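PDB 6TTB: formate dehydrogenase from Staphylococcus aureus, which catalyses the NAD-dependent oxidation of formate, presumably to carbon dioxide with transfer of hydride to the nicotinamide ring of NAD. Local coordinates for residues 138-150 against 322-336. Sequence-based numbering, arbitrary orientation.
Sequences EVTGSNTVSVAEH and TVHYSGMTLEAQKRI. With NAD (nicotinamide-adenine-dinucleotide), chain C.
Thr-322 meets the edge of the His-150 imidazole, where His-150 NE2 makes a weak, long bond to Thr-322 OG1. The polar end of His-150 has a stronger partner in Arg-160 of the second subunit. The edge of the His-324 ring meets the carboxamide of the cofactor; NE2 donates to NAD O7N (3.0 Å). Tyr-325 offers its face to the edge of His-150 in an offset edge-to-face pair, planes at 88°. Ser-326 CB sits over one face of the His-150 ring, 3.5 Å from the centroid, a CH-pi contact. Its OG is 3.1 Å from NAD N7N and also touches Val-147 CG2. Val-147 CG2 in turn packs 3.3 Å from NAD C4N. Gly-327 O takes a bond from Asn-143 ND2 (2.9 Å), in the carbonyl plane and on a lone pair. With chi1 at 58°, Asn-143 can reach this carbonyl while its OD1 lies 3.1 Å from NAD C4N. Thr-329 OG1 donates to Ser-146 OG (2.9 Å), and caps helix 330-348 through a weak bond from Ala-332 N. Arg-335 bends so that NE and NH2 both bond weakly to Ser-142 O; NH2 also forms a salt bridge with Glu-185 of the second subunit. In this D-isomer specific 2-hydroxyacid dehydrogenase family fold, loop 324-327 and the start of helix 144-160 line the nicotinamide in the NAD-binding cleft. The Asn-143 bond to Gly-327 O probably helps orient the Asn-143 side-chain amide beside NAD C4N, the hydride-accepting carbon.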
loop_
_atom_site.group_PDB
_atom_site.type_symbol
_atom_site.label_atom_id
_atom_site.label_comp_id
_atom_site.label_asym_id
_atom_site.label_seq_id
_atom_site.Cartn_x
_atom_site.Cartn_y
_atom_site.Cartn_z
ATOM N N GLU A 138 -1.516 6.125 -28.855
ATOM C CA GLU A 138 -1.740 5.276 -27.723
ATOM C C GLU A 138 -3.203 5.472 -27.311
ATOM O O GLU A 138 -3.880 6.281 -27.917
ATOM C CB GLU A 138 -0.666 5.563 -26.647
ATOM C CG GLU A 138 -0.780 6.928 -25.920
ATOM C CD GLU A 138 0.500 7.443 -25.197
ATOM O OE1 GLU A 138 1.632 7.006 -25.533
ATOM O OE2 GLU A 138 0.388 8.368 -24.380
ATOM N N VAL A 139 -3.665 4.707 -26.296
ATOM C CA VAL A 139 -5.051 4.623 -25.835
ATOM C C VAL A 139 -5.256 5.518 -24.598
ATOM O O VAL A 139 -5.457 5.072 -23.459
ATOM C CB VAL A 139 -5.367 3.167 -25.477
ATOM C CG1 VAL A 139 -6.854 2.978 -25.200
ATOM C CG2 VAL A 139 -4.863 2.201 -26.551
ATOM N N THR A 140 -5.256 6.809 -24.823
ATOM C CA THR A 140 -5.410 7.735 -23.733
ATOM C C THR A 140 -6.643 7.330 -22.928
ATOM O O THR A 140 -7.664 6.964 -23.482
ATOM C CB THR A 140 -5.356 9.168 -24.266
ATOM O OG1 THR A 140 -4.273 9.160 -25.217
ATOM C CG2 THR A 140 -5.070 10.205 -23.209
ATOM N N GLY A 141 -6.505 7.342 -21.606
ATOM C CA GLY A 141 -7.660 7.269 -20.738
ATOM C C GLY A 141 -7.831 5.881 -20.162
ATOM O O GLY A 141 -8.168 5.740 -18.997
ATOM N N SER A 142 -7.359 4.901 -20.922
ATOM C CA SER A 142 -7.732 3.525 -20.752
ATOM C C SER A 142 -7.335 2.950 -19.369
ATOM O O SER A 142 -7.854 1.871 -18.984
ATOM C CB SER A 142 -7.157 2.753 -21.852
ATOM O OG SER A 142 -5.775 2.581 -21.623
ATOM N N ASN A 143 -6.397 3.619 -18.636
ATOM C CA ASN A 143 -5.854 3.026 -17.399
ATOM C C ASN A 143 -5.414 4.101 -16.394
ATOM O O ASN A 143 -4.628 3.873 -15.456
ATOM C CB ASN A 143 -4.754 2.040 -17.696
ATOM C CG ASN A 143 -3.641 2.705 -18.472
ATOM O OD1 ASN A 143 -3.440 3.930 -18.369
ATOM N ND2 ASN A 143 -2.878 1.903 -19.197
ATOM N N THR A 144 -6.009 5.250 -16.516
ATOM C CA THR A 144 -5.728 6.311 -15.588
ATOM C C THR A 144 -6.062 5.848 -14.181
ATOM O O THR A 144 -5.235 5.964 -13.315
ATOM C CB THR A 144 -6.389 7.589 -16.094
ATOM O OG1 THR A 144 -7.785 7.360 -16.384
ATOM C CG2 THR A 144 -5.715 8.050 -17.373
ATOM N N VAL A 145 -7.275 5.269 -13.963
ATOM C CA VAL A 145 -7.720 5.012 -12.590
ATOM C C VAL A 145 -6.823 3.976 -11.952
ATOM O O VAL A 145 -6.465 4.085 -10.749
ATOM C CB VAL A 145 -9.128 4.504 -12.512
ATOM C CG1 VAL A 145 -9.409 4.053 -11.100
ATOM C CG2 VAL A 145 -10.124 5.538 -12.966
ATOM N N SER A 146 -6.544 2.935 -12.746
ATOM C CA SER A 146 -5.687 1.869 -12.293
ATOM C C SER A 146 -4.442 2.451 -11.683
ATOM O O SER A 146 -4.016 2.003 -10.604
ATOM C CB SER A 146 -5.329 0.957 -13.406
ATOM O OG SER A 146 -4.804 -0.260 -12.908
ATOM N N VAL A 147 -3.821 3.392 -12.411
ATOM C CA VAL A 147 -2.520 3.918 -12.006
ATOM C C VAL A 147 -2.696 4.754 -10.740
ATOM O O VAL A 147 -1.901 4.638 -9.797
ATOM C CB VAL A 147 -1.821 4.664 -13.170
ATOM C CG1 VAL A 147 -0.540 5.323 -12.774
ATOM C CG2 VAL A 147 -1.570 3.727 -14.338
ATOM N N ALA A 148 -3.823 5.421 -10.593
ATOM C CA ALA A 148 -4.001 6.189 -9.373
ATOM C C ALA A 148 -4.024 5.255 -8.201
ATOM O O ALA A 148 -3.318 5.497 -7.192
ATOM C CB ALA A 148 -5.251 6.969 -9.414
ATOM N N GLU A 149 -4.844 4.180 -8.328
ATOM C CA GLU A 149 -4.943 3.186 -7.263
ATOM C C GLU A 149 -3.525 2.706 -6.930
ATOM O O GLU A 149 -3.109 2.631 -5.769
ATOM C CB GLU A 149 -5.772 1.989 -7.697
ATOM C CG GLU A 149 -7.206 2.272 -8.028
ATOM C CD GLU A 149 -8.050 1.034 -8.410
ATOM O OE1 GLU A 149 -7.496 -0.060 -8.442
ATOM O OE2 GLU A 149 -9.308 1.172 -8.622
ATOM N N HIS A 150 -2.763 2.344 -7.952
ATOM C CA HIS A 150 -1.457 1.790 -7.646
ATOM C C HIS A 150 -0.645 2.804 -6.844
ATOM O O HIS A 150 0.147 2.439 -5.987
ATOM C CB HIS A 150 -0.742 1.481 -8.909
ATOM C CG HIS A 150 0.193 0.365 -8.749
ATOM N ND1 HIS A 150 -0.203 -0.968 -8.935
ATOM C CD2 HIS A 150 1.511 0.348 -8.448
ATOM C CE1 HIS A 150 0.857 -1.748 -8.782
ATOM N NE2 HIS A 150 1.923 -0.956 -8.491
ATOM N N THR A 322 7.135 -2.845 -8.139
ATOM C CA THR A 322 6.649 -3.998 -8.804
ATOM C C THR A 322 7.127 -3.893 -10.262
ATOM O O THR A 322 7.586 -2.846 -10.728
ATOM C CB THR A 322 5.126 -4.003 -8.701
ATOM O OG1 THR A 322 4.536 -2.983 -9.522
ATOM C CG2 THR A 322 4.627 -3.871 -7.274
ATOM N N VAL A 323 6.997 -4.972 -11.000
ATOM C CA VAL A 323 7.162 -4.853 -12.431
ATOM C C VAL A 323 5.969 -4.038 -12.958
ATOM O O VAL A 323 5.091 -3.691 -12.183
ATOM C CB VAL A 323 7.285 -6.245 -13.062
ATOM C CG1 VAL A 323 8.356 -7.030 -12.334
ATOM C CG2 VAL A 323 5.977 -6.967 -12.930
ATOM N N HIS A 324 5.939 -3.755 -14.272
ATOM C CA HIS A 324 5.172 -2.657 -14.794
ATOM C C HIS A 324 3.850 -3.171 -15.303
ATOM O O HIS A 324 3.637 -3.154 -16.519
ATOM C CB HIS A 324 5.879 -1.964 -15.990
ATOM C CG HIS A 324 5.054 -0.806 -16.488
ATOM N ND1 HIS A 324 5.313 -0.114 -17.677
ATOM C CD2 HIS A 324 3.983 -0.194 -15.939
ATOM C CE1 HIS A 324 4.446 0.902 -17.790
ATOM N NE2 HIS A 324 3.605 0.836 -16.766
ATOM N N TYR A 325 2.903 -3.339 -14.411
ATOM C CA TYR A 325 1.588 -3.774 -14.850
ATOM C C TYR A 325 0.435 -2.885 -14.347
ATOM O O TYR A 325 -0.721 -3.203 -14.593
ATOM C CB TYR A 325 1.357 -5.169 -14.303
ATOM C CG TYR A 325 1.155 -5.178 -12.821
ATOM C CD1 TYR A 325 2.215 -5.035 -11.942
ATOM C CD2 TYR A 325 -0.129 -5.294 -12.288
ATOM C CE1 TYR A 325 1.999 -5.099 -10.571
ATOM C CE2 TYR A 325 -0.351 -5.332 -10.931
ATOM C CZ TYR A 325 0.718 -5.278 -10.082
ATOM O OH TYR A 325 0.439 -5.298 -8.772
ATOM N N SER A 326 0.756 -1.788 -13.639
ATOM C CA SER A 326 -0.231 -1.012 -12.916
ATOM C C SER A 326 -1.271 -0.517 -13.901
ATOM O O SER A 326 -2.472 -0.581 -13.606
ATOM C CB SER A 326 0.387 0.162 -12.077
ATOM O OG SER A 326 0.566 1.331 -12.886
ATOM N N GLY A 327 -0.823 -0.126 -15.096
ATOM C CA GLY A 327 -1.776 0.231 -16.151
ATOM C C GLY A 327 -2.183 -0.972 -17.008
ATOM O O GLY A 327 -2.707 -0.809 -18.109
ATOM N N MET A 328 -1.932 -2.176 -16.492
ATOM C CA MET A 328 -2.205 -3.410 -17.213
ATOM C C MET A 328 -3.046 -4.321 -16.319
ATOM O O MET A 328 -3.100 -5.526 -16.572
ATOM C CB MET A 328 -0.893 -4.159 -17.568
ATOM C CG MET A 328 -1.082 -5.213 -18.591
ATOM S SD MET A 328 0.322 -6.367 -18.773
ATOM C CE MET A 328 0.458 -7.000 -17.085
ATOM N N THR A 329 -3.687 -3.752 -15.261
ATOM C CA THR A 329 -4.718 -4.493 -14.529
ATOM C C THR A 329 -5.667 -5.153 -15.523
ATOM O O THR A 329 -5.780 -4.694 -16.639
ATOM C CB THR A 329 -5.576 -3.623 -13.606
ATOM O OG1 THR A 329 -6.116 -2.455 -14.234
ATOM C CG2 THR A 329 -4.899 -3.309 -12.302
ATOM N N LEU A 330 -6.314 -6.256 -15.114
ATOM C CA LEU A 330 -7.183 -7.003 -16.022
ATOM C C LEU A 330 -8.193 -6.071 -16.684
ATOM O O LEU A 330 -8.380 -6.148 -17.865
ATOM C CB LEU A 330 -7.900 -8.078 -15.238
ATOM C CG LEU A 330 -7.592 -9.507 -15.651
ATOM C CD1 LEU A 330 -6.183 -9.630 -16.157
ATOM C CD2 LEU A 330 -7.845 -10.454 -14.480
ATOM N N GLU A 331 -8.817 -5.176 -15.920
ATOM C CA GLU A 331 -9.863 -4.341 -16.472
ATOM C C GLU A 331 -9.241 -3.359 -17.437
ATOM O O GLU A 331 -9.818 -3.019 -18.444
ATOM C CB GLU A 331 -10.492 -3.504 -15.362
ATOM C CG GLU A 331 -11.422 -4.279 -14.476
ATOM C CD GLU A 331 -10.791 -5.105 -13.362
ATOM O OE1 GLU A 331 -9.542 -4.898 -13.009
ATOM O OE2 GLU A 331 -11.541 -5.950 -12.804
ATOM N N ALA A 332 -8.130 -2.790 -17.015
ATOM C CA ALA A 332 -7.320 -1.990 -17.910
ATOM C C ALA A 332 -7.154 -2.720 -19.258
ATOM O O ALA A 332 -7.237 -2.106 -20.296
ATOM C CB ALA A 332 -5.995 -1.690 -17.253
ATOM N N GLN A 333 -7.015 -4.065 -19.242
ATOM C CA GLN A 333 -6.831 -4.811 -20.505
ATOM C C GLN A 333 -8.036 -4.616 -21.440
ATOM O O GLN A 333 -7.825 -4.182 -22.559
ATOM C CB GLN A 333 -6.285 -6.236 -20.348
ATOM C CG GLN A 333 -4.867 -6.238 -19.825
ATOM C CD GLN A 333 -4.392 -7.594 -19.386
ATOM O OE1 GLN A 333 -4.511 -8.565 -20.127
ATOM N NE2 GLN A 333 -3.847 -7.693 -18.156
ATOM N N LYS A 334 -9.283 -4.841 -20.948
ATOM C CA LYS A 334 -10.412 -4.603 -21.817
ATOM C C LYS A 334 -10.292 -3.212 -22.406
ATOM O O LYS A 334 -10.430 -3.037 -23.611
ATOM C CB LYS A 334 -11.789 -4.821 -21.149
ATOM N N ARG A 335 -10.029 -2.208 -21.565
ATOM C CA ARG A 335 -10.082 -0.843 -22.060
ATOM C C ARG A 335 -9.115 -0.682 -23.224
ATOM O O ARG A 335 -9.544 -0.248 -24.278
ATOM C CB ARG A 335 -10.030 0.174 -20.934
ATOM C CG ARG A 335 -11.393 0.842 -20.668
ATOM C CD ARG A 335 -12.022 0.715 -19.247
ATOM N NE ARG A 335 -11.024 1.214 -18.363
ATOM C CZ ARG A 335 -10.860 0.871 -17.090
ATOM N NH1 ARG A 335 -11.697 0.036 -16.497
ATOM N NH2 ARG A 335 -9.831 1.373 -16.409
ATOM N N ILE A 336 -7.908 -1.286 -23.086
ATOM C CA ILE A 336 -6.840 -1.254 -24.081
ATOM C C ILE A 336 -7.269 -2.022 -25.317
ATOM O O ILE A 336 -7.230 -1.466 -26.398
ATOM C CB ILE A 336 -5.530 -1.792 -23.466
ATOM C CG1 ILE A 336 -4.866 -0.750 -22.557
ATOM C CG2 ILE A 336 -4.543 -2.361 -24.495
ATOM C CD1 ILE A 336 -3.803 -1.357 -21.670
HETATM P PA NAD C . -1.900 14.101 -18.029
HETATM O O1A NAD C . -1.489 14.754 -19.304
HETATM O O2A NAD C . -3.344 14.101 -17.562
HETATM O O5B NAD C . -0.925 14.555 -16.830
HETATM C C5B NAD C . 0.321 15.237 -17.084
HETATM C C4B NAD C . 0.216 16.628 -16.512
HETATM O O4B NAD C . 1.523 16.995 -16.033
HETATM C C3B NAD C . -0.232 17.726 -17.508
HETATM O O3B NAD C . -1.553 18.234 -17.323
HETATM C C2B NAD C . 0.816 18.838 -17.383
HETATM O O2B NAD C . 0.255 20.103 -17.099
HETATM C C1B NAD C . 1.783 18.348 -16.296
HETATM N N9A NAD C . 3.193 18.536 -16.657
HETATM C C8A NAD C . 3.691 18.846 -17.916
HETATM N N7A NAD C . 4.975 19.120 -17.917
HETATM C C5A NAD C . 5.341 19.090 -16.571
HETATM C C6A NAD C . 6.563 19.355 -15.888
HETATM N N6A NAD C . 7.668 19.789 -16.468
HETATM N N1A NAD C . 6.541 19.307 -14.532
HETATM C C2A NAD C . 5.409 18.917 -13.924
HETATM N N3A NAD C . 4.225 18.604 -14.457
HETATM C C4A NAD C . 4.245 18.716 -15.789
HETATM O O3 NAD C . -1.451 12.612 -18.114
HETATM P PN NAD C . -1.938 11.519 -17.111
HETATM O O1N NAD C . -3.046 10.776 -17.810
HETATM O O2N NAD C . -2.215 12.151 -15.777
HETATM O O5D NAD C . -0.604 10.604 -17.025
HETATM C C5D NAD C . 0.361 10.851 -15.958
HETATM C C4D NAD C . 1.601 10.106 -16.310
HETATM O O4D NAD C . 1.439 8.738 -15.863
HETATM C C3D NAD C . 1.862 10.072 -17.835
HETATM O O3D NAD C . 3.003 10.827 -18.213
HETATM C C2D NAD C . 1.953 8.583 -18.180
HETATM O O2D NAD C . 3.096 8.188 -18.928
HETATM C C1D NAD C . 1.945 7.860 -16.845
HETATM N N1N NAD C . 1.076 6.677 -16.944
HETATM C C2N NAD C . 1.601 5.391 -16.609
HETATM C C3N NAD C . 0.786 4.239 -16.694
HETATM C C7N NAD C . 1.239 2.922 -16.061
HETATM O O7N NAD C . 0.795 1.868 -16.514
HETATM N N7N NAD C . 2.087 2.953 -15.014
HETATM C C4N NAD C . -0.493 4.371 -17.350
HETATM C C5N NAD C . -0.980 5.647 -17.706
HETATM C C6N NAD C . -0.166 6.782 -17.521
#